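Local coordinates for chain length determinant protein (Shigella flexneri, PDB 4ZM5) that regulates the chain length of the lipopolysaccharide O-antigen, a polysaccharide that contributes to virulence and serospecificity, at residues Leu186-Met189 with Ile190-Ala194; Leu145-Arg148 with Gln149-Ala153. The protein carries 1 engineered substitution. All coordinates share one frame; numbering follows the deposited sequence.

Interaction 1. Residues Leu186-Met189 with Ile190-Ala194; sequences LESM and IKHEA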
# COMPACT_ATOMS: atom_id res chain seq x y z
N LEU B 186 35.33 31.36 5.81
CA LEU B 186 34.85 30.51 6.89
C LEU B 186 33.95 31.31 7.84
O LEU B 186 32.90 30.79 8.23
CB LEU B 186 36.01 29.87 7.64
CG LEU B 186 36.84 28.83 6.84
CD1 LEU B 186 38.10 28.45 7.60
CD2 LEU B 186 36.00 27.59 6.47
N GLU B 187 34.33 32.58 8.16
CA GLU B 187 33.53 33.47 9.01
C GLU B 187 32.18 33.72 8.37
O GLU B 187 31.15 33.63 9.05
CB GLU B 187 34.25 34.79 9.26
CG GLU B 187 35.18 34.75 10.46
CD GLU B 187 36.28 35.80 10.48
OE1 GLU B 187 36.12 36.87 9.85
OE2 GLU B 187 37.31 35.55 11.15
N SER B 188 32.18 33.97 7.04
CA SER B 188 30.99 34.21 6.23
C SER B 188 30.05 33.00 6.30
O SER B 188 28.85 33.19 6.46
CB SER B 188 31.38 34.51 4.79
OG SER B 188 30.27 35.01 4.06
N MET B 189 30.61 31.77 6.24
CA MET B 189 29.83 30.53 6.30
C MET B 189 29.14 30.39 7.66
O MET B 189 27.99 29.95 7.72
CB MET B 189 30.72 29.31 6.00
CG MET B 189 31.17 29.26 4.56
SD MET B 189 32.22 27.84 4.19
CE MET B 189 32.94 28.38 2.59
N ILE B 190 29.81 30.81 8.75
CA ILE B 190 29.29 30.78 10.12
C ILE B 190 28.24 31.90 10.30
O ILE B 190 27.17 31.62 10.84
CB ILE B 190 30.45 30.89 11.15
CG1 ILE B 190 31.23 29.57 11.20
CG2 ILE B 190 29.95 31.26 12.54
CD1 ILE B 190 32.64 29.69 11.45
N LYS B 191 28.58 33.17 9.92
CA LYS B 191 27.66 34.32 10.03
C LYS B 191 26.34 34.05 9.29
O LYS B 191 25.30 34.58 9.69
CB LYS B 191 28.29 35.62 9.48
CG LYS B 191 29.45 36.20 10.29
CD LYS B 191 30.16 37.31 9.49
CE LYS B 191 31.61 37.54 9.87
NZ LYS B 191 31.77 38.41 11.06
N HIS B 192 26.39 33.20 8.23
CA HIS B 192 25.21 32.88 7.42
C HIS B 192 24.71 31.48 7.63
O HIS B 192 23.86 31.01 6.87
CB HIS B 192 25.50 33.12 5.94
CG HIS B 192 25.65 34.58 5.65
ND1 HIS B 192 24.58 35.44 5.77
CD2 HIS B 192 26.76 35.28 5.33
CE1 HIS B 192 25.06 36.64 5.47
NE2 HIS B 192 26.36 36.59 5.19
N GLU B 193 25.17 30.85 8.73
CA GLU B 193 24.83 29.50 9.17
C GLU B 193 23.35 29.25 8.99
O GLU B 193 22.97 28.23 8.43
CB GLU B 193 25.26 29.31 10.65
CG GLU B 193 24.53 28.24 11.46
CD GLU B 193 23.21 28.63 12.11
OE1 GLU B 193 23.07 29.79 12.54
OE2 GLU B 193 22.30 27.76 12.15
N ALA B 194 22.50 30.20 9.45
CA ALA B 194 21.05 30.09 9.45
C ALA B 194 20.47 29.96 8.07
O ALA B 194 19.54 29.19 7.90
CB ALA B 194 20.44 31.29 10.16
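K191 N donates to E187 O at 2.8 Å in a nearly linear bond (174°), I190 N reaches L186 O one step earlier, and H192 N makes only a weak bond to S188 O, because H192 is where the chain departs from helical backbone angles at the end of helix 183-191. The side chains fold back over these same carbonyls. I190 CD1 lies 3.4 Å from L186 O, and the I190 side chain also touches I150 and L154 of helix 91-159. K191 packs over E187 O, CG at 3.3 Å, and its extended chi2 and chi3 (168°, -155°) lay CE 3.9 Å from E187 CB. The two charged ends stay apart, with E187 OE1 4.8 Å from K191 NZ. At the helix end the H192 ring presents an edge to S188, CD2 being 3.7 Å from S188 OG, which lies in the ring plane. That hydroxyl is hydrogen-bonded to Q159 of the second subunit, whose Y156 packs on S188 and M189. Main-chain bonds and aliphatic contact thus carry the local contact; the E187 and K191 charges, too far apart for a salt bridge, probably add only weak attraction.

Interaction 2. Residues Leu145-Arg148 with Gln149-Ala153; sequences LRIR and QIQEA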
# COMPACT_ATOMS: atom_id res chain seq x y z
N LEU B 145 26.71 19.40 11.97
CA LEU B 145 28.06 18.82 11.94
C LEU B 145 28.98 19.68 11.07
O LEU B 145 30.04 20.09 11.55
CB LEU B 145 28.03 17.37 11.46
CG LEU B 145 29.37 16.71 11.11
CD1 LEU B 145 30.23 16.50 12.35
CD2 LEU B 145 29.17 15.42 10.39
N ARG B 146 28.53 20.04 9.86
CA ARG B 146 29.29 20.86 8.92
C ARG B 146 29.62 22.22 9.51
O ARG B 146 30.77 22.64 9.38
CB ARG B 146 28.58 20.99 7.57
CG ARG B 146 29.50 21.47 6.42
CD ARG B 146 30.90 20.87 6.50
NE ARG B 146 31.60 20.88 5.22
CZ ARG B 146 32.60 20.07 4.91
NH1 ARG B 146 33.05 19.19 5.79
NH2 ARG B 146 33.16 20.13 3.71
N ILE B 147 28.67 22.89 10.21
CA ILE B 147 28.92 24.18 10.86
C ILE B 147 29.99 24.02 11.96
O ILE B 147 30.91 24.84 11.99
CB ILE B 147 27.65 24.90 11.38
CG1 ILE B 147 26.58 25.09 10.25
CG2 ILE B 147 27.98 26.25 12.08
CD1 ILE B 147 27.04 25.89 8.92
N ARG B 148 29.93 22.95 12.79
CA ARG B 148 30.93 22.67 13.82
C ARG B 148 32.32 22.50 13.18
O ARG B 148 33.30 23.09 13.66
CB ARG B 148 30.55 21.42 14.65
CG ARG B 148 29.51 21.71 15.73
CD ARG B 148 29.30 20.56 16.73
NE ARG B 148 29.12 19.23 16.12
CZ ARG B 148 27.95 18.70 15.77
NH1 ARG B 148 26.82 19.38 15.96
NH2 ARG B 148 27.89 17.50 15.22
N GLN B 149 32.38 21.75 12.05
CA GLN B 149 33.62 21.51 11.28
C GLN B 149 34.20 22.82 10.74
O GLN B 149 35.41 23.01 10.82
CB GLN B 149 33.35 20.54 10.11
CG GLN B 149 32.99 19.15 10.60
CD GLN B 149 32.81 18.14 9.48
OE1 GLN B 149 32.16 18.37 8.48
NE2 GLN B 149 33.37 16.96 9.65
N ILE B 150 33.34 23.74 10.24
CA ILE B 150 33.70 25.08 9.74
C ILE B 150 34.20 25.91 10.93
O ILE B 150 35.21 26.60 10.79
CB ILE B 150 32.51 25.75 8.96
CG1 ILE B 150 32.16 24.94 7.69
CG2 ILE B 150 32.81 27.21 8.59
CD1 ILE B 150 30.78 25.22 7.07
N GLN B 151 33.53 25.81 12.11
CA GLN B 151 33.95 26.54 13.32
C GLN B 151 35.35 26.11 13.77
O GLN B 151 36.15 26.96 14.19
CB GLN B 151 32.94 26.36 14.47
CG GLN B 151 31.75 27.31 14.39
CD GLN B 151 30.64 27.02 15.38
OE1 GLN B 151 30.32 25.87 15.70
NE2 GLN B 151 29.98 28.08 15.83
N GLU B 152 35.64 24.82 13.68
CA GLU B 152 36.94 24.27 14.05
C GLU B 152 38.02 24.71 13.07
O GLU B 152 39.09 25.12 13.51
CB GLU B 152 36.89 22.73 14.15
CG GLU B 152 36.17 22.25 15.39
CD GLU B 152 36.57 22.90 16.71
OE1 GLU B 152 37.75 22.74 17.11
OE2 GLU B 152 35.70 23.54 17.34
N ALA B 153 37.71 24.67 11.77
CA ALA B 153 38.60 25.06 10.69
C ALA B 153 38.95 26.55 10.75
O ALA B 153 40.06 26.94 10.39
CB ALA B 153 37.96 24.74 9.35
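Q149 lies between L145 and R146 of the preceding turn and is the residue most enclosed by this contact. Its N bonds L145 O at 2.9 Å, and its CG, anti to its own carbonyl carbon, rides over the same oxygen. From there the extended chain carries the amide past L145, whose CG is 4.1 Å from Q149 CD. The amide oxygen then receives R146 NH1 at 2.9 Å, an N-H...O angle of 159°. This bond is fitted differently at its two ends: OE1 sits in the guanidinium plane, whereas NH1 stands above the amide plane, the two planes being 52° apart. R146 comes round to Q149 through a bend at chi2 (38°), which also brings its CD to 3.4 Å from Q149 OE1. The guanidinium has further partners: NE forms a salt bridge with D176 of the second subunit, and NH2 bonds the carbonyl of V173, so all three guanidinium nitrogens are engaged and its orientation is well defined. R148 takes another course. Its chain bends at chi3, laying one guanidinium face over L145 CA, 3.5 Å above the plane and offset toward the rim. R148 packs on P197 of the third subunit, a residue that also touches L145 and E152. I147 CD1 and I150 CD1 meet at 4.2 Å, and the R146 and I150 side chains cross at about a right angle, CG touching CD1. The regular succession of i to i+4 backbone bonds, with an i to i+3 side-chain bond from R146 to Q149, is that of an uninterrupted alpha-helix, here the long helix 91-159 with its flanks turned to two neighbouring subunits.

How the interactions relate
Interaction 2 comes first along the chain, within the long helix 91-159, and interaction 1 follows at the end of the short helix 183-191, after the connection between the two helices. Their centres are 10 Å apart, both about 43 Å from the centre of the chain, toward the end of this elongated molecule remote from the antiparallel sheet. They touch directly: I190 CD1 lies 3.8 Å from I150 CG2, and L186 also reaches A153, so the short helix packs against the long one. Both contacts also meet the second subunit, and interaction 2 the third, which places this helical pair within the intersubunit interface of the assembly.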